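Metallo-beta-lactamase (Serratia marcescens, PDB 6K4X) hydrolyses the ring amide of beta-lactam antibiotics at a two-zinc active site, as a subclass B3 metallo-beta-lactamase, and is here bound to a thiol-bearing benzoic acid inhibitor. Local coordinates at residues A[9-13]-A[54-58]; A[65-70]-A[88-94]; A[176-180]-A[252-256]. One frame throughout, in Å; residues are numbered along the deposited sequence. Where two conformers were deposited one is given.

Contact 1: residues A[9-13]-A[54-58]; sequences QQPFT and NIRAM
While Pro11 faces Asn54 and Met58, the neighbouring Phe12 ring is turned the other way: Gln10 O lies in the ring plane at its edge, and the ring of Tyr20 meets it with planes about 15° apart. The second flat group, the carboxamide of Asn54, approaches the pyrrolidine, with OD1 3.4 Å from Pro11 CD. Its two ends have separate tasks. Asn54 OD1 accepts from a water at 2.7 Å, and that water in turn accepts from Gln9 N at 3.0 Å, whereas ND2 donates to Val21 O, so the amide is held at both ends. Gln9 folds back on its own chain, NE2 donating to Gln10 O over 3.1 Å, and its OE1 takes a bond from Arg3. Further along the helix, at Ala57 and Met58, the contact turns apolar. Met58 SD packs 3.7 Å from Pro11 CG, and Ala57 CB flanks the same ring carbon at 4.1 Å. Bends at chi2 (-57°) and chi3 (-73°) turn the thioether alongside Pro11 and bring Met58 CE to 3.3 Å from Thr13 OG1, a hydroxyl hydrogen-bonded to His19 ND1. The contact thus ties the lead-in to strand 12-15, an edge strand of the seven-stranded sheet, to the C-terminal end of helix 47-57; strand 18-20 pairs with that edge, and helix 221-231 covers Phe12.

Contact 2: residues A[65-70]-A[88-94]; sequences VKYILS and TGATVLA
Ile68 and Ala90 lie in the tightly filled part of this contact: CG1 of Ile68, anti to the carbonyl carbon (chi1 -59°), comes 3.8 Å from Ala90 CB, and CD1 continues toward Thr88. Thr88 CG2 presses 3.7 Å from Val65 CB. Its OG1 sits between backbone N and carbonyl carbon and accepts from Ala90 N at 3.0 Å, an ST turn that closes helix 81-88, while bonding also to Met84 O. Met84 and Ile81 of that helix cover this buried side, touching Ile68 and Val92 respectively. Strands 65-69 and 91-95 run parallel, Tyr67 beside Thr91 and Ile68 beside Val92, and are joined through helices 75-78 and 81-88: a beta-alpha-beta crossover in the alpha-beta/beta-alpha fold of metallo-beta-lactamases, whose connection carries the zinc ligands His72, His74, Asp76 and His77. Four backbone bonds join the strands. Thr91 N reaches Lys66 O (3.1 Å) from 38° above the carbonyl plane, whereas Ser70 N meets Leu93 O (3.0 Å) almost head-on, with a C=O...N angle of 177°. The opposite face, with Tyr67, Leu69, Thr91 and Leu93, packs as closely but opens toward solvent at Tyr67 and Thr91. Leu69 and Leu93 lie side by side, CD2 of Leu69 3.8 Å from CD1 of Leu93, which also touches Tyr67 CD1 (3.7 Å). Lys66, exposed, points away from the other strand, its NZ hydrogen-bonded to Ser63 O.

Contact 3: residues A[176-180]-A[252-256]; sequences LTAVS and RLETR. With D0U (4-azanyl-2-sulfanyl-benzoic acid), chain E; SO4 (sulfate ion), chain G.
The loop 176-180 passes helix 241-260 in largely extended conformation, Ala178 CA 5.5 Å from Leu253 CA. In this metallo-beta-lactamase fold the loop follows strand 166-173 and forms one wall of the active site: helix 241-260 packs against one side of it, and the inhibitor lies on the other. Thr177 OG1 donates to the inhibitor carboxylate O1 over 2.8 Å, and Val179 lays its methyl groups against the aromatic ring and amino group. Thr177 O also accepts from His150 ND1, orienting this zinc ligand from the second shell. On the helix side Arg252 is extended from CG to NE, which carries its guanidinium over the loop. Thr177 CB lies 3.6 Å above one guanidinium face, offset toward the rim, and NE makes a weak bond to Ala178 O (135° at the hydrogen). Arg252 NH1 donates to O2 of a sulfate, probably from the crystallisation liquor, at 2.9 Å, in the guanidinium plane. Ala178 points toward the helix, its CB against Leu253 CD1. One turn on, Arg256 bends at chi2 (58°) and grips Ser180 end-on, NH2 at 2.9 Å and NH1 at 3.1 Å from the single acceptor OG; its NE is salt-bridged to Glu260. In the same guanidinium plane a water accepts from Arg256 NH1 at 2.9 Å and donates to Ala178 O at 2.8 Å.

Contacts 1 and 2 belong to the same seven-stranded sheet and follow each other along the chain, helix 47-57 leading into strand 65-69; their centres are 18 Å apart and their nearest atoms about 5 Å. Contact 3 lies across the molecule's centre from both, its centre 33 Å from that of contact 1 and 30 Å from that of contact 2. The active site lies between contacts 2 and 3. From contact 2 the Ser70 side chain comes within about 6 Å of His72 and His77 and about 10 Å of a zinc ion, whereas Thr177 of contact 3 is about 6 Å from zinc and touches the inhibitor. Contact 1 is remote from the annotated sites.

Contact 1: residues A[9-13]-A[54-58]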
loop_
_atom_site.group_PDB
_atom_site.type_symbol
_atom_site.label_atom_id
_atom_site.label_comp_id
_atom_site.label_asym_id
_atom_site.label_seq_id
_atom_site.Cartn_x
_atom_site.Cartn_y
_atom_site.Cartn_z
ATOM N N GLN A 9 13.108 -0.403 -11.238
ATOM C CA GLN A 9 12.627 -1.779 -11.180
ATOM C C GLN A 9 11.779 -2.020 -12.430
ATOM O O GLN A 9 10.803 -1.311 -12.659
ATOM C CB GLN A 9 11.808 -2.022 -9.906
ATOM C CG GLN A 9 11.040 -3.336 -9.912
ATOM C CD GLN A 9 11.936 -4.543 -9.921
ATOM O OE1 GLN A 9 12.840 -4.666 -9.087
ATOM N NE2 GLN A 9 11.673 -5.458 -10.844
ATOM N N GLN A 10 12.190 -2.965 -13.267
ATOM C CA GLN A 10 11.466 -3.197 -14.499
ATOM C C GLN A 10 10.074 -3.673 -14.103
ATOM O O GLN A 10 9.927 -4.628 -13.330
ATOM C CB GLN A 10 12.176 -4.251 -15.353
ATOM C CG GLN A 10 11.589 -4.385 -16.753
ATOM C CD GLN A 10 11.859 -3.176 -17.619
ATOM O OE1 GLN A 10 12.905 -2.525 -17.481
ATOM N NE2 GLN A 10 10.931 -2.866 -18.509
ATOM N N PRO A 11 8.993 -3.062 -14.622
ATOM C CA PRO A 11 7.648 -3.449 -14.192
ATOM C C PRO A 11 7.235 -4.797 -14.785
ATOM O O PRO A 11 7.821 -5.274 -15.744
ATOM C CB PRO A 11 6.769 -2.292 -14.674
ATOM C CG PRO A 11 7.519 -1.799 -15.902
ATOM C CD PRO A 11 8.980 -1.904 -15.525
ATOM N N PHE A 12 6.208 -5.392 -14.181
ATOM C CA PHE A 12 5.803 -6.723 -14.566
ATOM C C PHE A 12 4.356 -6.938 -14.175
ATOM O O PHE A 12 3.837 -6.352 -13.218
ATOM C CB PHE A 12 6.688 -7.791 -13.908
ATOM C CG PHE A 12 6.814 -7.740 -12.404
ATOM C CD1 PHE A 12 7.686 -6.851 -11.818
ATOM C CD2 PHE A 12 6.069 -8.576 -11.578
ATOM C CE1 PHE A 12 7.833 -6.807 -10.442
ATOM C CE2 PHE A 12 6.214 -8.531 -10.207
ATOM C CZ PHE A 12 7.075 -7.629 -9.633
ATOM N N THR A 13 3.697 -7.808 -14.935
ATOM C CA THR A 13 2.310 -8.151 -14.638
ATOM C C THR A 13 2.276 -9.274 -13.611
ATOM O O THR A 13 2.943 -10.294 -13.767
ATOM C CB THR A 13 1.552 -8.547 -15.905
ATOM O OG1 THR A 13 1.568 -7.411 -16.766
ATOM C CG2 THR A 13 0.139 -9.011 -15.623
ATOM N N ASN A 54 7.584 3.437 -15.461
ATOM C CA ASN A 54 7.141 2.075 -15.403
ATOM C C ASN A 54 5.735 1.935 -15.996
ATOM O O ASN A 54 5.450 0.969 -16.700
ATOM C CB ASN A 54 7.218 1.547 -13.974
ATOM C CG ASN A 54 8.626 1.257 -13.497
ATOM O OD1 ASN A 54 9.570 1.202 -14.297
ATOM N ND2 ASN A 54 8.777 1.010 -12.204
ATOM N N ILE A 55 4.845 2.871 -15.668
ATOM C CA ILE A 55 3.501 2.822 -16.207
ATOM C C ILE A 55 3.577 2.915 -17.732
ATOM O O ILE A 55 2.893 2.172 -18.444
ATOM C CB ILE A 55 2.654 3.951 -15.594
ATOM C CG1 ILE A 55 2.387 3.682 -14.112
ATOM C CG2 ILE A 55 1.370 4.154 -16.376
ATOM C CD1 ILE A 55 1.830 4.857 -13.365
ATOM N N ARG A 56 4.381 3.846 -18.242
ATOM C CA ARG A 56 4.536 3.979 -19.696
ATOM C C ARG A 56 5.136 2.695 -20.290
ATOM O O ARG A 56 4.741 2.267 -21.375
ATOM C CB ARG A 56 5.353 5.229 -20.038
ATOM C CG ARG A 56 4.669 6.535 -19.652
ATOM C CD ARG A 56 5.391 7.741 -20.221
ATOM N NE ARG A 56 6.792 7.856 -19.831
ATOM C CZ ARG A 56 7.239 8.547 -18.788
ATOM N NH1 ARG A 56 6.411 9.342 -18.135
ATOM N NH2 ARG A 56 8.509 8.462 -18.408
ATOM N N ALA A 57 6.098 2.092 -19.601
ATOM C CA ALA A 57 6.735 0.874 -20.110
ATOM C C ALA A 57 5.729 -0.276 -20.224
ATOM O O ALA A 57 5.928 -1.180 -21.032
ATOM C CB ALA A 57 7.913 0.500 -19.243
ATOM N N MET A 58 4.657 -0.246 -19.430
ATOM C CA MET A 58 3.605 -1.259 -19.505
ATOM C C MET A 58 2.556 -0.878 -20.557
ATOM O O MET A 58 1.574 -1.597 -20.748
ATOM C CB MET A 58 2.960 -1.450 -18.132
ATOM C CG MET A 58 3.939 -2.010 -17.100
ATOM S SD MET A 58 4.715 -3.588 -17.545
ATOM C CE MET A 58 3.352 -4.724 -17.319
HETATM O O HOH W 1 12.210 1.303 -13.536
#

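Contact 2: residues A[65-70]-A[88-94]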
loop_
_atom_site.group_PDB
_atom_site.type_symbol
_atom_site.label_atom_id
_atom_site.label_comp_id
_atom_site.label_asym_id
_atom_site.label_seq_id
_atom_site.Cartn_x
_atom_site.Cartn_y
_atom_site.Cartn_z
ATOM N N VAL A 65 -4.621 7.552 -15.814
ATOM C CA VAL A 65 -4.700 7.185 -14.396
ATOM C C VAL A 65 -5.661 8.155 -13.704
ATOM O O VAL A 65 -5.404 9.364 -13.658
ATOM C CB VAL A 65 -3.320 7.242 -13.730
ATOM C CG1 VAL A 65 -3.430 6.915 -12.249
ATOM C CG2 VAL A 65 -2.307 6.329 -14.415
ATOM N N LYS A 66 -6.774 7.633 -13.194
ATOM C CA LYS A 66 -7.852 8.484 -12.704
ATOM C C LYS A 66 -7.880 8.608 -11.183
ATOM O O LYS A 66 -8.367 9.621 -10.678
ATOM C CB LYS A 66 -9.200 7.966 -13.203
ATOM C CG LYS A 66 -9.306 7.889 -14.717
ATOM C CD LYS A 66 -8.860 9.121 -15.462
ATOM C CE LYS A 66 -9.017 8.973 -16.961
ATOM N NZ LYS A 66 -8.518 10.144 -17.703
ATOM N N TYR A 67 -7.379 7.595 -10.485
ATOM C CA TYR A 67 -7.315 7.606 -9.021
ATOM C C TYR A 67 -5.936 7.123 -8.603
ATOM O O TYR A 67 -5.379 6.207 -9.244
ATOM C CB TYR A 67 -8.343 6.673 -8.385
ATOM C CG TYR A 67 -9.769 7.126 -8.525
ATOM C CD1 TYR A 67 -10.213 8.226 -7.828
ATOM C CD2 TYR A 67 -10.675 6.464 -9.331
ATOM C CE1 TYR A 67 -11.519 8.669 -7.914
ATOM C CE2 TYR A 67 -11.994 6.903 -9.442
ATOM C CZ TYR A 67 -12.412 8.010 -8.732
ATOM O OH TYR A 67 -13.703 8.472 -8.799
ATOM N N ILE A 68 -5.408 7.715 -7.534
ATOM C CA ILE A 68 -4.239 7.218 -6.834
ATOM C C ILE A 68 -4.714 6.880 -5.423
ATOM O O ILE A 68 -5.194 7.762 -4.702
ATOM C CB ILE A 68 -3.106 8.255 -6.805
ATOM C CG1 ILE A 68 -2.670 8.655 -8.209
ATOM C CG2 ILE A 68 -1.938 7.735 -5.990
ATOM C CD1 ILE A 68 -1.821 9.909 -8.286
ATOM N N LEU A 69 -4.541 5.633 -5.025
ATOM C CA LEU A 69 -4.958 5.145 -3.729
ATOM C C LEU A 69 -3.754 5.109 -2.807
ATOM O O LEU A 69 -2.728 4.562 -3.189
ATOM C CB LEU A 69 -5.553 3.744 -3.876
ATOM C CG LEU A 69 -6.626 3.596 -4.949
ATOM C CD1 LEU A 69 -7.197 2.195 -4.918
ATOM C CD2 LEU A 69 -7.709 4.637 -4.817
ATOM N N SER A 70 -3.898 5.614 -1.585
ATOM C CA SER A 70 -2.811 5.650 -0.617
ATOM C C SER A 70 -3.031 4.576 0.440
ATOM O O SER A 70 -4.107 4.524 1.064
ATOM C CB SER A 70 -2.740 7.012 0.018
ATOM O OG SER A 70 -1.769 7.054 1.066
ATOM N N THR A 88 -0.766 13.036 -13.687
ATOM C CA THR A 88 -1.909 12.250 -14.133
ATOM C C THR A 88 -3.199 13.072 -14.145
ATOM O O THR A 88 -4.089 12.762 -14.936
ATOM C CB THR A 88 -2.133 11.027 -13.238
ATOM O OG1 THR A 88 -2.350 11.466 -11.891
ATOM C CG2 THR A 88 -0.967 10.059 -13.301
ATOM N N GLY A 89 -3.316 14.039 -13.231
ATOM C CA GLY A 89 -4.576 14.710 -12.940
ATOM C C GLY A 89 -5.493 13.905 -12.034
ATOM O O GLY A 89 -6.642 14.309 -11.835
ATOM N N ALA A 90 -5.019 12.779 -11.480
ATOM C CA ALA A 90 -5.839 11.861 -10.704
ATOM C C ALA A 90 -6.303 12.505 -9.397
ATOM O O ALA A 90 -5.706 13.445 -8.870
ATOM C CB ALA A 90 -5.057 10.595 -10.437
ATOM N N THR A 91 -7.348 11.908 -8.850
ATOM C CA THR A 91 -7.796 12.171 -7.489
ATOM C C THR A 91 -7.113 11.184 -6.556
ATOM O O THR A 91 -7.026 9.984 -6.879
ATOM C CB THR A 91 -9.309 12.040 -7.372
ATOM O OG1 THR A 91 -9.869 13.051 -8.213
ATOM C CG2 THR A 91 -9.818 12.214 -5.963
ATOM N N VAL A 92 -6.618 11.672 -5.421
ATOM C CA VAL A 92 -5.952 10.848 -4.430
ATOM C C VAL A 92 -6.962 10.457 -3.350
ATOM O O VAL A 92 -7.623 11.325 -2.779
ATOM C CB VAL A 92 -4.781 11.626 -3.812
ATOM C CG1 VAL A 92 -4.088 10.813 -2.741
ATOM C CG2 VAL A 92 -3.794 12.070 -4.888
ATOM N N LEU A 93 -7.068 9.161 -3.049
ATOM C CA LEU A 93 -8.012 8.675 -2.063
ATOM C C LEU A 93 -7.259 8.046 -0.901
ATOM O O LEU A 93 -6.304 7.302 -1.101
ATOM C CB LEU A 93 -8.949 7.651 -2.680
ATOM C CG LEU A 93 -9.787 8.155 -3.841
ATOM C CD1 LEU A 93 -10.663 7.052 -4.387
ATOM C CD2 LEU A 93 -10.638 9.344 -3.473
ATOM N N ALA A 94 -7.725 8.313 0.321
ATOM C CA ALA A 94 -7.041 7.879 1.513
ATOM C C ALA A 94 -8.029 7.739 2.662
ATOM O O ALA A 94 -9.126 8.336 2.674
ATOM C CB ALA A 94 -5.950 8.849 1.878
HETATM O O HOH W 2 -6.598 11.791 -14.387
#

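Contact 3: residues A[176-180]-A[252-256]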
loop_
_atom_site.group_PDB
_atom_site.type_symbol
_atom_site.label_atom_id
_atom_site.label_comp_id
_atom_site.label_asym_id
_atom_site.label_seq_id
_atom_site.Cartn_x
_atom_site.Cartn_y
_atom_site.Cartn_z
ATOM N N LEU A 176 1.439 -3.046 8.843
ATOM C CA LEU A 176 0.809 -3.318 10.132
ATOM C C LEU A 176 1.840 -3.281 11.262
ATOM O O LEU A 176 1.672 -3.971 12.282
ATOM C CB LEU A 176 0.145 -4.687 10.082
ATOM C CG LEU A 176 -0.881 -4.894 8.975
ATOM C CD1 LEU A 176 -1.457 -6.296 9.055
ATOM C CD2 LEU A 176 -1.978 -3.837 9.013
ATOM N N THR A 177 2.914 -2.505 11.082
ATOM C CA THR A 177 4.088 -2.586 11.927
ATOM C C THR A 177 4.037 -1.567 13.069
ATOM O O THR A 177 3.873 -0.357 12.874
ATOM C CB THR A 177 5.332 -2.364 11.074
ATOM O OG1 THR A 177 5.151 -1.138 10.364
ATOM C CG2 THR A 177 5.582 -3.516 10.128
ATOM N N ALA A 178 4.313 -2.062 14.268
ATOM C CA ALA A 178 4.510 -1.258 15.473
ATOM C C ALA A 178 5.966 -0.794 15.499
ATOM O O ALA A 178 6.917 -1.584 15.711
ATOM C CB ALA A 178 4.184 -2.070 16.702
ATOM N N VAL A 179 6.170 0.476 15.163
ATOM C CA VAL A 179 7.511 1.106 15.130
ATOM C C VAL A 179 7.323 2.525 15.652
ATOM O O VAL A 179 6.275 3.115 15.500
ATOM C CB VAL A 179 8.101 1.071 13.708
ATOM C CG1 VAL A 179 7.135 1.648 12.699
ATOM C CG2 VAL A 179 9.452 1.756 13.531
ATOM N N SER A 180 8.327 3.069 16.328
ATOM C CA SER A 180 8.120 4.373 16.942
ATOM C C SER A 180 9.428 5.132 17.084
ATOM O O SER A 180 10.508 4.584 16.958
ATOM C CB SER A 180 7.479 4.233 18.289
ATOM O OG SER A 180 8.421 3.778 19.266
ATOM N N ARG A 252 5.295 -8.657 15.981
ATOM C CA ARG A 252 6.100 -7.468 16.182
ATOM C C ARG A 252 5.517 -6.643 17.340
ATOM O O ARG A 252 6.275 -6.129 18.171
ATOM C CB ARG A 252 6.148 -6.652 14.892
ATOM C CG ARG A 252 7.033 -5.421 14.968
ATOM C CD ARG A 252 7.230 -4.810 13.591
ATOM N NE ARG A 252 8.152 -3.687 13.653
ATOM C CZ ARG A 252 8.886 -3.236 12.661
ATOM N NH1 ARG A 252 8.837 -3.817 11.480
ATOM N NH2 ARG A 252 9.613 -2.153 12.852
ATOM N N LEU A 253 4.197 -6.517 17.400
ATOM C CA LEU A 253 3.604 -5.785 18.511
ATOM C C LEU A 253 3.811 -6.520 19.835
ATOM O O LEU A 253 4.153 -5.880 20.833
ATOM C CB LEU A 253 2.119 -5.541 18.264
ATOM C CG LEU A 253 1.386 -4.857 19.426
ATOM C CD1 LEU A 253 1.937 -3.469 19.702
ATOM C CD2 LEU A 253 -0.104 -4.767 19.112
ATOM N N GLU A 254 3.635 -7.839 19.859
ATOM C CA GLU A 254 3.791 -8.546 21.117
ATOM C C GLU A 254 5.234 -8.472 21.606
ATOM O O GLU A 254 5.488 -8.296 22.797
ATOM C CB GLU A 254 3.311 -9.989 21.003
ATOM C CG GLU A 254 1.787 -10.077 20.912
ATOM C CD GLU A 254 1.005 -9.366 22.026
ATOM O OE1 GLU A 254 1.517 -9.256 23.181
ATOM O OE2 GLU A 254 -0.113 -8.881 21.785
ATOM N N THR A 255 6.184 -8.588 20.689
ATOM C CA THR A 255 7.584 -8.441 21.064
ATOM C C THR A 255 7.820 -7.052 21.662
ATOM O O THR A 255 8.540 -6.880 22.655
ATOM C CB THR A 255 8.502 -8.700 19.859
ATOM O OG1 THR A 255 8.425 -10.076 19.473
ATOM C CG2 THR A 255 9.954 -8.421 20.173
ATOM N N ARG A 256 7.266 -6.028 21.022
ATOM C CA ARG A 256 7.433 -4.635 21.480
ATOM C C ARG A 256 6.822 -4.433 22.868
ATOM O O ARG A 256 7.478 -3.886 23.766
ATOM C CB ARG A 256 6.814 -3.684 20.466
ATOM C CG ARG A 256 6.827 -2.222 20.899
ATOM C CD ARG A 256 8.232 -1.691 21.195
ATOM N NE ARG A 256 8.176 -0.308 21.663
ATOM C CZ ARG A 256 8.372 0.774 20.921
ATOM N NH1 ARG A 256 8.634 0.673 19.627
ATOM N NH2 ARG A 256 8.269 1.963 21.486
HETATM O O2 D0U E . 5.869 0.684 6.343
HETATM C C7 D0U E . 6.437 0.171 7.331
HETATM O O1 D0U E . 6.107 -0.965 7.780
HETATM C C3 D0U E . 7.525 0.886 8.051
HETATM C C2 D0U E . 8.264 0.110 8.986
HETATM C C4 D0U E . 7.851 2.238 7.841
HETATM S S1 D0U E . 7.200 3.335 6.709
HETATM C C5 D0U E . 8.898 2.772 8.627
HETATM C C6 D0U E . 9.613 2.018 9.560
HETATM N N1 D0U E . 10.660 2.573 10.284
HETATM C C1 D0U E . 9.303 0.695 9.709
HETATM S S SO4 G . 8.504 -7.333 10.666
HETATM O O1 SO4 G . 8.286 -7.907 11.975
HETATM O O2 SO4 G . 7.589 -6.224 10.365
HETATM O O3 SO4 G . 9.904 -6.822 10.626
HETATM O O4 SO4 G . 8.377 -8.368 9.634
HETATM O O HOH W 3 8.673 -1.577 17.868
#